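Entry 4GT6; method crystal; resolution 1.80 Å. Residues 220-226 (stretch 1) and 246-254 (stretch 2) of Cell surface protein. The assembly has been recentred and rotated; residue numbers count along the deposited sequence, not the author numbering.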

# COMPACT_ATOMS: atom_id res chain seq x y z
N ILE A 220 16.67 7.10 -10.04
CA ILE A 220 17.41 7.65 -11.19
C ILE A 220 16.61 8.85 -11.69
O ILE A 220 15.44 8.70 -12.08
CB ILE A 220 17.58 6.57 -12.29
CG1 ILE A 220 18.30 5.32 -11.76
CG2 ILE A 220 18.30 7.17 -13.49
CD1 ILE A 220 18.30 4.12 -12.73
N ASP A 221 17.22 10.05 -11.61
CA ASP A 221 16.54 11.29 -12.01
C ASP A 221 15.18 11.40 -11.26
O ASP A 221 14.13 11.65 -11.86
CB ASP A 221 16.38 11.35 -13.54
CG ASP A 221 15.68 12.60 -14.08
OD1 ASP A 221 15.91 13.69 -13.53
OD2 ASP A 221 14.89 12.46 -15.05
N ASN A 222 15.21 11.16 -9.93
CA ASN A 222 14.06 11.28 -9.01
C ASN A 222 12.85 10.37 -9.42
O ASN A 222 11.70 10.78 -9.34
CB ASN A 222 13.61 12.75 -8.91
CG ASN A 222 12.65 12.99 -7.77
OD1 ASN A 222 12.66 12.27 -6.78
ND2 ASN A 222 11.81 13.99 -7.88
N VAL A 223 13.14 9.17 -9.87
CA VAL A 223 12.11 8.19 -10.25
C VAL A 223 12.59 6.88 -9.67
O VAL A 223 13.79 6.59 -9.76
CB VAL A 223 11.90 8.13 -11.79
CG1 VAL A 223 10.93 7.02 -12.17
CG2 VAL A 223 11.42 9.47 -12.34
N LEU A 224 11.68 6.08 -9.07
CA LEU A 224 12.12 4.81 -8.49
C LEU A 224 11.99 3.69 -9.50
O LEU A 224 10.93 3.53 -10.13
CB LEU A 224 11.29 4.48 -7.23
CG LEU A 224 11.79 3.29 -6.39
CD1 LEU A 224 13.20 3.56 -5.79
CD2 LEU A 224 10.79 3.02 -5.24
N TYR A 225 13.05 2.88 -9.61
CA TYR A 225 13.11 1.73 -10.50
C TYR A 225 13.45 0.48 -9.73
O TYR A 225 14.01 0.55 -8.64
CB TYR A 225 14.22 1.93 -11.59
CG TYR A 225 13.94 3.08 -12.52
CD1 TYR A 225 14.37 4.37 -12.22
CD2 TYR A 225 13.22 2.89 -13.70
CE1 TYR A 225 14.05 5.45 -13.05
CE2 TYR A 225 12.91 3.96 -14.55
CZ TYR A 225 13.34 5.24 -14.23
OH TYR A 225 13.03 6.30 -15.05
N GLU A 226 13.18 -0.67 -10.36
CA GLU A 226 13.64 -1.99 -9.94
C GLU A 226 14.64 -2.43 -10.99
O GLU A 226 14.29 -2.45 -12.17
CB GLU A 226 12.48 -3.00 -9.85
CG GLU A 226 12.95 -4.41 -9.53
CD GLU A 226 11.78 -5.37 -9.44
OE1 GLU A 226 11.07 -5.35 -8.40
OE2 GLU A 226 11.47 -6.00 -10.47
N ALA A 246 6.80 17.46 -18.80
CA ALA A 246 7.12 16.33 -19.66
C ALA A 246 8.09 15.36 -19.00
O ALA A 246 8.95 15.77 -18.20
CB ALA A 246 7.73 16.82 -20.97
N PHE A 247 7.99 14.09 -19.38
CA PHE A 247 8.93 13.08 -18.91
C PHE A 247 9.17 12.09 -20.02
O PHE A 247 8.23 11.70 -20.70
CB PHE A 247 8.45 12.36 -17.62
CG PHE A 247 9.47 11.35 -17.10
CD1 PHE A 247 10.70 11.77 -16.60
CD2 PHE A 247 9.19 9.98 -17.14
CE1 PHE A 247 11.64 10.83 -16.14
CE2 PHE A 247 10.12 9.05 -16.63
CZ PHE A 247 11.34 9.48 -16.16
N LYS A 248 10.43 11.72 -20.25
CA LYS A 248 10.79 10.69 -21.21
C LYS A 248 11.32 9.51 -20.42
O LYS A 248 12.34 9.63 -19.72
CB LYS A 248 11.82 11.18 -22.25
CG LYS A 248 12.19 10.08 -23.28
CD LYS A 248 13.17 10.59 -24.36
CE LYS A 248 14.63 10.69 -23.90
NZ LYS A 248 15.43 11.53 -24.86
N ILE A 249 10.64 8.38 -20.52
CA ILE A 249 11.09 7.16 -19.82
C ILE A 249 12.42 6.72 -20.47
O ILE A 249 12.49 6.61 -21.69
CB ILE A 249 10.00 6.07 -19.88
CG1 ILE A 249 8.74 6.52 -19.08
CG2 ILE A 249 10.55 4.72 -19.35
CD1 ILE A 249 7.48 5.68 -19.38
N PRO A 250 13.48 6.47 -19.68
CA PRO A 250 14.78 6.13 -20.30
C PRO A 250 14.78 4.83 -21.07
O PRO A 250 14.13 3.84 -20.69
CB PRO A 250 15.74 5.99 -19.11
CG PRO A 250 15.08 6.73 -17.98
CD PRO A 250 13.60 6.64 -18.21
N ASN A 251 15.56 4.83 -22.14
CA ASN A 251 15.87 3.62 -22.88
C ASN A 251 16.53 2.64 -21.88
O ASN A 251 17.34 3.07 -21.05
CB ASN A 251 16.83 3.95 -24.03
CG ASN A 251 17.26 2.77 -24.84
OD1 ASN A 251 16.49 1.83 -25.03
ND2 ASN A 251 18.50 2.79 -25.33
N GLY A 252 16.14 1.37 -21.91
CA GLY A 252 16.65 0.39 -20.96
C GLY A 252 15.59 -0.01 -19.94
O GLY A 252 15.78 -0.97 -19.18
N VAL A 253 14.44 0.71 -19.94
CA VAL A 253 13.28 0.38 -19.10
C VAL A 253 12.44 -0.62 -19.89
O VAL A 253 12.09 -0.35 -21.04
CB VAL A 253 12.46 1.63 -18.69
CG1 VAL A 253 11.13 1.22 -18.01
CG2 VAL A 253 13.28 2.53 -17.76
N ALA A 254 12.18 -1.80 -19.30
CA ALA A 254 11.44 -2.86 -19.99
C ALA A 254 9.96 -2.89 -19.62
O ALA A 254 9.15 -3.49 -20.33
CB ALA A 254 12.06 -4.21 -19.65

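The two stretches meet through side chains alone, in a small and mostly apolar contact centred on Tyr 225 and Phe 247, with no hydrogen bond between them. Both belong to one chain, and touching residues lie at least 22 positions apart in sequence. The contact buries 225 Å², both sides summed.

The backbones stay well apart. The CA atoms of Val 223 and Ile 249 are 9.7 Å from each other, and those of Tyr 225 and Val 253 are 8.7 Å apart. These distances are too long for backbone pairing, but they leave room for side chains to fill the gap.

Each stretch secures its own fold. In the first, Ile 220 and Val 223 face each other across a tight bend. Ile 220 N donates to Val 223 O at 2.9 Å, and Val 223 N returns a weak bond to Ile 220 O at 3.2 Å. Asp 221 and Asn 222 sit at the tip, both with positive phi. In the second stretch, a type II beta turn runs from Pro 250 to Val 253, closed by a hydrogen bond from Val 253 N to Pro 250 O at 3.2 Å. Gly 252 occupies the turn with phi 108° and psi -9°. A CB there would jam against the carbonyl O of Asn 251, so the backbone itself calls for glycine.

Strand alternation is clear around Tyr 225. Its CA-to-CB bond points toward the second stretch, while the side chains of Leu 224 and Glu 226 are out of reach. Phe 247 is likewise directed toward the first stretch, between Ala 246 and Lys 248, which make no contact.

Tyr 225 has the largest covered area, 66 Å². Its chi1 is m, and its side chain reaches across to three residues. Tyr 225 CE2 lies 3.5 Å from Val 253 CG2, a close apolar contact made obliquely to the ring. The hydroxyl end approaches the proline: Tyr 225 OH is 3.2 Å from Pro 250 CD. A CD carbon is no conventional hydrogen-bond partner, so this is packing. The ring carbon Tyr 225 CZ is 4.2 Å from the same Pro 250 CD. Thus the two ends of the turn, Pro 250 and Val 253, both pack against one tyrosine.

Phe 247, with chi1 t, forms the other centre and has 58 Å² covered. Val 223 CG2 meets Phe 247 CZ at 3.8 Å, joining two buried apolar side chains. Two oxygens approach the edge of the phenylalanine ring, near its plane. Tyr 225 OH is 3.8 Å from Phe 247 CZ, and Asp 221 OD2 is 3.8 Å from Phe 247 CE1. Ring edges carry slight positive charge, which suits oxygen neighbours, although at these distances any attraction is modest. Both carboxylate oxygens of Asp 221 are hydrogen-bonded elsewhere in the structure. Asp 221 is exposed, whereas Val 223, Tyr 225, Phe 247 and Val 253 are buried.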